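Local coordinates for binding domain (Hc) of Paraclostridial Mosquitocidal Protein 1 (Paraclostridium bifermentans, PDB 6HOX) that targets host nerve cells as the receptor-binding part of a botulinum-like neurotoxin that specifically acts on Anopheles mosquitoes, at residues A[203-208]-A[224-229]; A[276-281]-A[409-414]; A[285-290]-A[353-358]. All coordinates share one frame; numbering follows the deposited sequence.

Along the chain, interaction 1 comes first. Fifteen residues, about half of them in strands, separate 203-208 from 224-229, and the contact joins two sheets of the N-terminal, concanavalin-like part of the binding domain. Interactions 2 and 3 follow in the C-terminal, trefoil-type part, with centres about 52 and 56 Å from that of interaction 1. Interaction 2 closes a long loop between 276-281 and 409-414; interaction 3, between 285-290 and 353-358, falls wholly within it. Their centres lie about 7 Å apart, because strand 285-291 runs between strands 275-280 and 409-415 and pairs with both. Interaction 3 adds the loop before strand 361-363 to this group.

Interaction 1: A[203-208]-A[224-229]; sequences SPIIFK and FNIYQR
I205 and F207 face I226 and F224 from strands that run in roughly opposite directions, with the F207 and F224 CA atoms 10.2 Å apart and those of I205 and I226 11.5 Å apart. This spacing is too wide for backbone pairing. It is the spacing of two sheets laid face to face, here the three-stranded sheet containing 205-207 and the larger antiparallel sheet containing 218-227, in the concanavalin-like sandwich of the N-terminal receptor-binding region. The two phenylalanines form a T-shaped stack. F207 drives its ring edge into one face of F224, the planes standing at 87° with centroids 4.8 Å apart. The atom that leads is CE2 of F207, which sits over the centre of the F224 ring, 3.6 Å from F224 CG, while CZ of F207 follows at 3.7 Å from F224 CD1. CG of F224 lies anti to the backbone N (chi1 -174°), which carries the ring toward F207, whereas F207 sends CG out beside its own nitrogen (chi1 -62°). Next to the stack the isoleucines meet tip to tip, CD1 of I205 lying 4.0 Å from CD1 of I226. Beyond the two strands, F207 also packs on I73, V75 and L29, and the ring of F224 meets that of F93. All four touching residues are buried, and no hydrogen bond links the segments. The sheets are therefore held together here by dispersion and by the weakly polar attraction between the C-H edge of F207 and the pi face of F224, which gives this hydrophobic core a directional element.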
loop_
_atom_site.group_PDB
_atom_site.type_symbol
_atom_site.label_atom_id
_atom_site.label_comp_id
_atom_site.label_asym_id
_atom_site.label_seq_id
_atom_site.Cartn_x
_atom_site.Cartn_y
_atom_site.Cartn_z
ATOM N N SER A 203 -29.932 2.413 -13.396
ATOM C CA SER A 203 -28.935 3.460 -13.608
ATOM C C SER A 203 -27.570 2.823 -13.905
ATOM O O SER A 203 -27.339 1.661 -13.585
ATOM C CB SER A 203 -28.891 4.389 -12.427
ATOM O OG SER A 203 -30.055 5.195 -12.355
ATOM N N PRO A 204 -26.614 3.521 -14.563
ATOM C CA PRO A 204 -25.267 2.968 -14.731
ATOM C C PRO A 204 -24.457 3.011 -13.424
ATOM O O PRO A 204 -24.857 3.683 -12.484
ATOM C CB PRO A 204 -24.673 3.852 -15.829
ATOM C CG PRO A 204 -25.377 5.177 -15.648
ATOM C CD PRO A 204 -26.787 4.809 -15.242
ATOM N N ILE A 205 -23.357 2.254 -13.373
ATOM C CA ILE A 205 -22.305 2.421 -12.347
ATOM C C ILE A 205 -21.381 3.560 -12.800
ATOM O O ILE A 205 -20.856 3.510 -13.920
ATOM C CB ILE A 205 -21.512 1.113 -12.146
ATOM C CG1 ILE A 205 -22.424 -0.093 -11.896
ATOM C CG2 ILE A 205 -20.475 1.277 -11.041
ATOM C CD1 ILE A 205 -21.734 -1.426 -12.033
ATOM N N ILE A 206 -21.213 4.584 -11.953
ATOM C CA ILE A 206 -20.407 5.765 -12.295
ATOM C C ILE A 206 -19.175 5.766 -11.394
ATOM O O ILE A 206 -19.321 5.831 -10.162
ATOM C CB ILE A 206 -21.175 7.096 -12.120
ATOM C CG1 ILE A 206 -22.538 7.093 -12.809
ATOM C CG2 ILE A 206 -20.319 8.256 -12.594
ATOM C CD1 ILE A 206 -22.444 7.099 -14.307
ATOM N N PHE A 207 -17.994 5.692 -12.020
ATOM C CA PHE A 207 -16.710 5.820 -11.336
ATOM C C PHE A 207 -16.265 7.270 -11.475
ATOM O O PHE A 207 -15.910 7.706 -12.575
ATOM C CB PHE A 207 -15.674 4.878 -11.943
ATOM C CG PHE A 207 -16.001 3.413 -11.837
ATOM C CD1 PHE A 207 -16.923 2.826 -12.688
ATOM C CD2 PHE A 207 -15.383 2.614 -10.888
ATOM C CE1 PHE A 207 -17.230 1.483 -12.581
ATOM C CE2 PHE A 207 -15.714 1.275 -10.765
ATOM C CZ PHE A 207 -16.636 0.712 -11.617
ATOM N N LYS A 208 -16.310 8.016 -10.369
ATOM C CA LYS A 208 -16.097 9.459 -10.387
ATOM C C LYS A 208 -16.101 10.007 -8.965
ATOM O O LYS A 208 -16.981 9.637 -8.175
ATOM C CB LYS A 208 -17.233 10.157 -11.136
ATOM C CG LYS A 208 -17.026 11.637 -11.396
ATOM C CD LYS A 208 -18.229 12.281 -12.043
ATOM C CE LYS A 208 -17.951 13.698 -12.503
ATOM N NZ LYS A 208 -17.678 14.606 -11.364
ATOM N N PHE A 224 -11.185 -3.375 -10.204
ATOM C CA PHE A 224 -12.507 -3.263 -9.645
ATOM C C PHE A 224 -13.357 -4.379 -10.252
ATOM O O PHE A 224 -13.713 -4.350 -11.443
ATOM C CB PHE A 224 -13.112 -1.879 -9.848
ATOM C CG PHE A 224 -14.436 -1.682 -9.154
ATOM C CD1 PHE A 224 -15.604 -2.224 -9.669
ATOM C CD2 PHE A 224 -14.512 -0.936 -7.984
ATOM C CE1 PHE A 224 -16.825 -2.010 -9.041
ATOM C CE2 PHE A 224 -15.728 -0.727 -7.351
ATOM C CZ PHE A 224 -16.879 -1.271 -7.877
ATOM N N ASN A 225 -13.610 -5.388 -9.422
ATOM C CA ASN A 225 -14.179 -6.624 -9.830
ATOM C C ASN A 225 -15.560 -6.770 -9.197
ATOM O O ASN A 225 -15.745 -6.386 -8.044
ATOM C CB ASN A 225 -13.303 -7.812 -9.433
ATOM C CG ASN A 225 -11.963 -7.813 -10.128
ATOM O OD1 ASN A 225 -11.713 -6.984 -11.004
ATOM N ND2 ASN A 225 -11.094 -8.722 -9.708
ATOM N N ILE A 226 -16.502 -7.308 -9.979
ATOM C CA ILE A 226 -17.810 -7.776 -9.478
ATOM C C ILE A 226 -17.907 -9.283 -9.722
ATOM O O ILE A 226 -17.611 -9.772 -10.815
ATOM C CB ILE A 226 -18.985 -7.029 -10.137
ATOM C CG1 ILE A 226 -18.861 -5.513 -9.961
ATOM C CG2 ILE A 226 -20.299 -7.577 -9.583
ATOM C CD1 ILE A 226 -19.785 -4.704 -10.833
ATOM N N TYR A 227 -18.308 -10.002 -8.676
ATOM C CA TYR A 227 -18.511 -11.427 -8.700
ATOM C C TYR A 227 -19.982 -11.684 -8.382
ATOM O O TYR A 227 -20.563 -10.961 -7.555
ATOM C CB TYR A 227 -17.663 -12.165 -7.661
ATOM C CG TYR A 227 -16.177 -11.939 -7.753
ATOM C CD1 TYR A 227 -15.591 -10.788 -7.241
ATOM C CD2 TYR A 227 -15.345 -12.885 -8.328
ATOM C CE1 TYR A 227 -14.221 -10.571 -7.328
ATOM C CE2 TYR A 227 -13.975 -12.691 -8.410
ATOM C CZ TYR A 227 -13.414 -11.524 -7.922
ATOM O OH TYR A 227 -12.077 -11.328 -8.018
ATOM N N GLN A 228 -20.536 -12.737 -9.001
ATOM C CA GLN A 228 -21.964 -13.057 -8.913
ATOM C C GLN A 228 -22.213 -14.051 -7.771
ATOM O O GLN A 228 -23.171 -14.805 -7.807
ATOM C CB GLN A 228 -22.461 -13.615 -10.252
ATOM C CG GLN A 228 -21.927 -15.011 -10.560
ATOM C CD GLN A 228 -22.222 -15.452 -11.975
ATOM O OE1 GLN A 228 -23.074 -14.886 -12.662
ATOM N NE2 GLN A 228 -21.523 -16.489 -12.411
ATOM N N ARG A 229 -21.357 -14.020 -6.749
ATOM C CA ARG A 229 -21.514 -14.787 -5.527
ATOM C C ARG A 229 -20.934 -13.956 -4.377
ATOM O O ARG A 229 -20.104 -13.078 -4.615
ATOM C CB ARG A 229 -20.772 -16.124 -5.680
ATOM C CG ARG A 229 -21.022 -17.120 -4.560
ATOM C CD ARG A 229 -20.515 -18.507 -4.910
ATOM N NE ARG A 229 -19.078 -18.530 -5.155
ATOM C CZ ARG A 229 -18.150 -18.610 -4.209
ATOM N NH1 ARG A 229 -18.477 -18.444 -2.939
ATOM N NH2 ARG A 229 -16.897 -18.860 -4.537
#

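Interaction 2: A[276-281]-A[409-414]; sequences RSTYKS and GWYLYS
T278 and K280 reach Y411 across an intervening strand: 275-280 and 409-415 each pair antiparallel with 285-291, and the CA atoms of T278 and Y411 are 10.1 Å apart. The two segments thus touch through side chains alone, at the surface of the trefoil-type C-terminal part. K280 and Y411 extend toward each other over the middle strand and meet at their polar ends, where K280 NZ donates a hydrogen bond of 2.7 Å to Y411 OH. The last bend of the lysine chain (chi4 -66°) turns NZ toward this oxygen. At the phenol the bond arrives at a favourable angle of about 127° (CZ-OH-NZ). At the lysine the approach is oblique, CE-NZ-OH about 84°, narrower than tetrahedral, and K280 CE is pressed to within 3.0 Å of Y411 OH. The methyl CG2 of T278 comes in across the tyrosine's long axis, near the ring plane and 4.0 Å from Y411 OH. K280 packs in addition on Y287 of the middle strand, and a bound acetate, probably from the crystallisation liquor, lies about 4 Å from its side chain. With the phenol oxygen as acceptor, an ammonium group so close would probably stabilise negative charge on that oxygen and so favour ionisation of Y411.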
loop_
_atom_site.group_PDB
_atom_site.type_symbol
_atom_site.label_atom_id
_atom_site.label_comp_id
_atom_site.label_asym_id
_atom_site.label_seq_id
_atom_site.Cartn_x
_atom_site.Cartn_y
_atom_site.Cartn_z
ATOM N N ARG A 276 20.542 8.828 8.356
ATOM C CA ARG A 276 21.640 9.801 8.268
ATOM C C ARG A 276 22.976 9.041 8.339
ATOM O O ARG A 276 22.998 7.813 8.515
ATOM C CB ARG A 276 21.483 10.859 9.367
ATOM C CG ARG A 276 20.191 11.662 9.277
ATOM C CD ARG A 276 20.007 12.654 10.416
ATOM N NE ARG A 276 21.048 13.675 10.406
ATOM C CZ ARG A 276 21.079 14.738 11.203
ATOM N NH1 ARG A 276 20.131 14.897 12.114
ATOM N NH2 ARG A 276 22.046 15.635 11.078
ATOM N N SER A 277 24.080 9.776 8.163
ATOM C CA SER A 277 25.426 9.222 8.319
ATOM C C SER A 277 26.345 10.245 8.996
ATOM O O SER A 277 26.125 11.449 8.934
ATOM C CB SER A 277 26.003 8.776 7.009
ATOM O OG SER A 277 26.215 9.878 6.151
ATOM N N THR A 278 27.377 9.722 9.652
ATOM C CA THR A 278 28.304 10.508 10.433
ATOM C C THR A 278 29.705 9.904 10.271
ATOM O O THR A 278 29.902 8.685 10.452
ATOM C CB THR A 278 27.852 10.572 11.898
ATOM O OG1 THR A 278 28.736 11.458 12.589
ATOM C CG2 THR A 278 27.851 9.225 12.586
ATOM N N TYR A 279 30.661 10.766 9.914
ATOM C CA TYR A 279 32.054 10.401 9.828
ATOM C C TYR A 279 32.639 10.384 11.243
ATOM O O TYR A 279 32.629 11.397 11.925
ATOM C CB TYR A 279 32.803 11.377 8.920
ATOM C CG TYR A 279 34.259 11.043 8.743
ATOM C CD1 TYR A 279 34.651 9.846 8.167
ATOM C CD2 TYR A 279 35.248 11.917 9.162
ATOM C CE1 TYR A 279 35.988 9.529 8.007
ATOM C CE2 TYR A 279 36.590 11.614 9.011
ATOM C CZ TYR A 279 36.960 10.418 8.430
ATOM O OH TYR A 279 38.278 10.122 8.284
ATOM N N LYS A 280 33.105 9.216 11.687
ATOM C CA LYS A 280 33.772 9.106 12.962
ATOM C C LYS A 280 35.279 9.146 12.712
ATOM O O LYS A 280 35.870 8.147 12.324
ATOM C CB LYS A 280 33.320 7.850 13.705
ATOM C CG LYS A 280 31.953 7.985 14.351
ATOM C CD LYS A 280 31.528 6.755 15.100
ATOM C CE LYS A 280 30.091 6.826 15.562
ATOM N NZ LYS A 280 29.895 7.894 16.573
ATOM N N SER A 281 35.859 10.333 12.933
ATOM C CA SER A 281 37.273 10.645 12.699
ATOM C C SER A 281 38.185 9.591 13.344
ATOM O O SER A 281 39.191 9.211 12.759
ATOM C CB SER A 281 37.593 12.024 13.219
ATOM O OG SER A 281 37.210 12.130 14.587
ATOM N N GLY A 409 19.761 8.606 18.289
ATOM C CA GLY A 409 19.726 7.867 17.048
ATOM C C GLY A 409 20.205 6.448 17.296
ATOM O O GLY A 409 20.589 6.104 18.401
ATOM N N TRP A 410 20.157 5.616 16.264
ATOM C CA TRP A 410 20.410 4.193 16.401
ATOM C C TRP A 410 21.257 3.752 15.213
ATOM O O TRP A 410 20.881 4.005 14.063
ATOM C CB TRP A 410 19.100 3.406 16.498
ATOM C CG TRP A 410 18.232 3.857 17.630
ATOM C CD1 TRP A 410 18.267 3.414 18.919
ATOM C CD2 TRP A 410 17.235 4.895 17.589
ATOM N NE1 TRP A 410 17.351 4.089 19.679
ATOM C CE2 TRP A 410 16.695 4.997 18.890
ATOM C CE3 TRP A 410 16.740 5.736 16.585
ATOM C CZ2 TRP A 410 15.682 5.904 19.208
ATOM C CZ3 TRP A 410 15.738 6.630 16.898
ATOM C CH2 TRP A 410 15.221 6.715 18.195
ATOM N N TYR A 411 22.414 3.151 15.514
ATOM C CA TYR A 411 23.340 2.666 14.483
ATOM C C TYR A 411 22.764 1.398 13.857
ATOM O O TYR A 411 21.980 0.685 14.496
ATOM C CB TYR A 411 24.740 2.451 15.065
ATOM C CG TYR A 411 25.433 3.756 15.368
ATOM C CD1 TYR A 411 26.078 4.461 14.362
ATOM C CD2 TYR A 411 25.388 4.320 16.635
ATOM C CE1 TYR A 411 26.699 5.670 14.617
ATOM C CE2 TYR A 411 25.998 5.535 16.903
ATOM C CZ TYR A 411 26.657 6.213 15.889
ATOM O OH TYR A 411 27.253 7.420 16.123
ATOM N N LEU A 412 23.135 1.157 12.603
ATOM C CA LEU A 412 22.743 -0.078 11.918
ATOM C C LEU A 412 23.767 -1.164 12.280
ATOM O O LEU A 412 24.961 -0.861 12.415
ATOM C CB LEU A 412 22.695 0.160 10.406
ATOM C CG LEU A 412 21.428 0.803 9.842
ATOM C CD1 LEU A 412 21.178 2.160 10.462
ATOM C CD2 LEU A 412 21.539 0.934 8.330
ATOM N N TYR A 413 23.301 -2.408 12.460
ATOM C CA TYR A 413 24.205 -3.521 12.760
ATOM C C TYR A 413 23.658 -4.846 12.210
ATOM O O TYR A 413 22.448 -5.000 11.926
ATOM C CB TYR A 413 24.510 -3.569 14.264
ATOM C CG TYR A 413 23.504 -4.297 15.112
ATOM C CD1 TYR A 413 22.258 -3.738 15.375
ATOM C CD2 TYR A 413 23.789 -5.539 15.660
ATOM C CE1 TYR A 413 21.306 -4.411 16.126
ATOM C CE2 TYR A 413 22.852 -6.220 16.423
ATOM C CZ TYR A 413 21.612 -5.649 16.661
ATOM O OH TYR A 413 20.687 -6.288 17.435
ATOM N N SER A 414 24.579 -5.804 12.040
ATOM C CA SER A 414 24.257 -7.169 11.645
ATOM C C SER A 414 23.990 -8.038 12.882
ATOM O O SER A 414 24.929 -8.395 13.576
ATOM C CB SER A 414 25.353 -7.746 10.818
ATOM O OG SER A 414 25.068 -9.098 10.524
#

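Interaction 3: A[285-290]-A[353-358]; sequences EYYPYI and SKIKER
Y287 meets I355 at the far end of its ring, with OH 4.0 Å from I355 CD1, the two side chains reaching toward each other; no atom of 353-358 stacks on a face of this ring. The other flat group is the carboxylate of E285, which points its OE2 at K354. Y287 lies on strand 285-291 of the trefoil-type C-terminal part of the binding domain, and the partner of segment 285-290 is an irregular loop leading to strand 361-363. Within the strand, the carbonyl oxygen of Y287 lies in plane at the edge of the Y289 ring. I355 lies alongside E285, pointing the other way, its CD1 4.0 Å from CG of the glutamate, so one methyl touches both the acid's aliphatic part and the phenol. The bend of E285 at chi2 (-67°) turns the carboxylate away from the I355 methyl, with OE2 the oxygen nearest K354 NZ. The lysine arrives extended, its CG trans to the backbone nitrogen (chi1 167°). Because E285 is buried while K354 is exposed, the pair spans the boundary between interior and solvent. V361 and N363 also pack on E285, and an acetate ion lies about 3 Å from the side chain of Y287. The salt bridge is a loose one: its hydrogen bond, from K354 NZ to E285 OE2, is weak at 3.4 Å.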
loop_
_atom_site.group_PDB
_atom_site.type_symbol
_atom_site.label_atom_id
_atom_site.label_comp_id
_atom_site.label_asym_id
_atom_site.label_seq_id
_atom_site.Cartn_x
_atom_site.Cartn_y
_atom_site.Cartn_z
ATOM N N GLU A 285 35.934 5.810 9.328
ATOM C CA GLU A 285 34.655 5.291 8.815
ATOM C C GLU A 285 33.502 6.302 8.921
ATOM O O GLU A 285 33.370 7.040 9.892
ATOM C CB GLU A 285 34.263 4.020 9.570
ATOM C CG GLU A 285 35.279 2.896 9.454
ATOM C CD GLU A 285 35.445 2.272 8.075
ATOM O OE1 GLU A 285 34.628 2.563 7.165
ATOM O OE2 GLU A 285 36.395 1.486 7.916
ATOM N N TYR A 286 32.640 6.264 7.897
ATOM C CA TYR A 286 31.287 6.801 7.941
ATOM C C TYR A 286 30.312 5.714 8.422
ATOM O O TYR A 286 30.301 4.597 7.895
ATOM C CB TYR A 286 30.853 7.289 6.559
ATOM C CG TYR A 286 31.775 8.287 5.913
ATOM C CD1 TYR A 286 32.838 7.867 5.134
ATOM C CD2 TYR A 286 31.558 9.648 6.040
ATOM C CE1 TYR A 286 33.687 8.773 4.526
ATOM C CE2 TYR A 286 32.388 10.570 5.423
ATOM C CZ TYR A 286 33.460 10.131 4.666
ATOM O OH TYR A 286 34.295 11.021 4.049
ATOM N N TYR A 287 29.494 6.063 9.416
ATOM C CA TYR A 287 28.493 5.186 9.999
ATOM C C TYR A 287 27.099 5.693 9.627
ATOM O O TYR A 287 26.763 6.842 9.903
ATOM C CB TYR A 287 28.632 5.119 11.524
ATOM C CG TYR A 287 29.798 4.305 12.027
ATOM C CD1 TYR A 287 31.095 4.795 11.997
ATOM C CD2 TYR A 287 29.610 3.023 12.510
ATOM C CE1 TYR A 287 32.167 4.041 12.458
ATOM C CE2 TYR A 287 30.670 2.255 12.971
ATOM C CZ TYR A 287 31.959 2.762 12.947
ATOM O OH TYR A 287 32.994 1.981 13.395
ATOM N N PRO A 288 26.223 4.859 9.016
ATOM C CA PRO A 288 24.819 5.242 8.861
ATOM C C PRO A 288 24.106 5.018 10.201
ATOM O O PRO A 288 24.455 4.106 10.942
ATOM C CB PRO A 288 24.343 4.314 7.737
ATOM C CG PRO A 288 25.156 3.052 7.959
ATOM C CD PRO A 288 26.514 3.537 8.443
ATOM N N TYR A 289 23.094 5.839 10.489
ATOM C CA TYR A 289 22.267 5.652 11.678
ATOM C C TYR A 289 20.846 6.166 11.394
ATOM O O TYR A 289 20.639 6.963 10.479
ATOM C CB TYR A 289 22.923 6.337 12.887
ATOM C CG TYR A 289 22.951 7.845 12.827
ATOM C CD1 TYR A 289 23.919 8.513 12.098
ATOM C CD2 TYR A 289 21.998 8.605 13.485
ATOM C CE1 TYR A 289 23.946 9.895 12.022
ATOM C CE2 TYR A 289 22.011 9.992 13.421
ATOM C CZ TYR A 289 22.988 10.638 12.686
ATOM O OH TYR A 289 23.002 12.006 12.624
ATOM N N ILE A 290 19.862 5.675 12.160
ATOM C CA ILE A 290 18.514 6.242 12.122
ATOM C C ILE A 290 18.442 7.318 13.210
ATOM O O ILE A 290 18.726 7.060 14.372
ATOM C CB ILE A 290 17.412 5.176 12.297
ATOM C CG1 ILE A 290 17.546 4.029 11.296
ATOM C CG2 ILE A 290 16.031 5.810 12.183
ATOM C CD1 ILE A 290 17.148 4.413 9.890
ATOM N N SER A 353 39.592 -7.243 11.079
ATOM C CA SER A 353 40.885 -7.033 11.755
ATOM C C SER A 353 40.950 -5.634 12.383
ATOM O O SER A 353 41.584 -5.442 13.422
ATOM C CB SER A 353 42.028 -7.250 10.786
ATOM O OG SER A 353 41.963 -6.320 9.709
ATOM N N LYS A 354 40.311 -4.665 11.719
ATOM C CA LYS A 354 40.294 -3.260 12.127
ATOM C C LYS A 354 39.230 -3.085 13.211
ATOM O O LYS A 354 39.527 -2.712 14.334
ATOM C CB LYS A 354 40.032 -2.376 10.901
ATOM C CG LYS A 354 39.690 -0.922 11.201
ATOM C CD LYS A 354 39.451 -0.070 9.966
ATOM C CE LYS A 354 39.264 1.398 10.300
ATOM N NZ LYS A 354 39.483 2.271 9.122
ATOM N N ILE A 355 37.980 -3.363 12.827
ATOM C CA ILE A 355 36.806 -3.240 13.673
ATOM C C ILE A 355 36.062 -4.572 13.594
ATOM O O ILE A 355 35.585 -4.939 12.526
ATOM C CB ILE A 355 35.914 -2.063 13.215
ATOM C CG1 ILE A 355 36.616 -0.711 13.334
ATOM C CG2 ILE A 355 34.605 -2.052 13.983
ATOM C CD1 ILE A 355 36.324 0.222 12.191
ATOM N N LYS A 356 35.980 -5.269 14.729
ATOM C CA LYS A 356 35.430 -6.602 14.804
ATOM C C LYS A 356 33.926 -6.564 15.128
ATOM O O LYS A 356 33.280 -7.605 15.061
ATOM C CB LYS A 356 36.189 -7.412 15.861
ATOM N N GLU A 357 33.392 -5.385 15.490
ATOM C CA GLU A 357 31.990 -5.219 15.905
ATOM C C GLU A 357 31.065 -5.348 14.686
ATOM O O GLU A 357 31.504 -5.315 13.542
ATOM C CB GLU A 357 31.763 -3.867 16.588
ATOM C CG GLU A 357 32.171 -3.847 18.054
ATOM C CD GLU A 357 33.672 -3.887 18.291
ATOM O OE1 GLU A 357 34.430 -3.282 17.480
ATOM O OE2 GLU A 357 34.084 -4.533 19.276
ATOM N N ARG A 358 29.762 -5.449 14.961
ATOM C CA ARG A 358 28.764 -5.782 13.944
ATOM C C ARG A 358 28.086 -4.526 13.374
ATOM O O ARG A 358 27.119 -4.645 12.589
ATOM C CB ARG A 358 27.750 -6.740 14.578
ATOM C CG ARG A 358 28.307 -8.136 14.824
ATOM C CD ARG A 358 27.390 -9.009 15.664
ATOM N NE ARG A 358 27.750 -10.412 15.536
ATOM C CZ ARG A 358 27.302 -11.245 14.595
ATOM N NH1 ARG A 358 26.446 -10.831 13.676
ATOM N NH2 ARG A 358 27.702 -12.508 14.591
#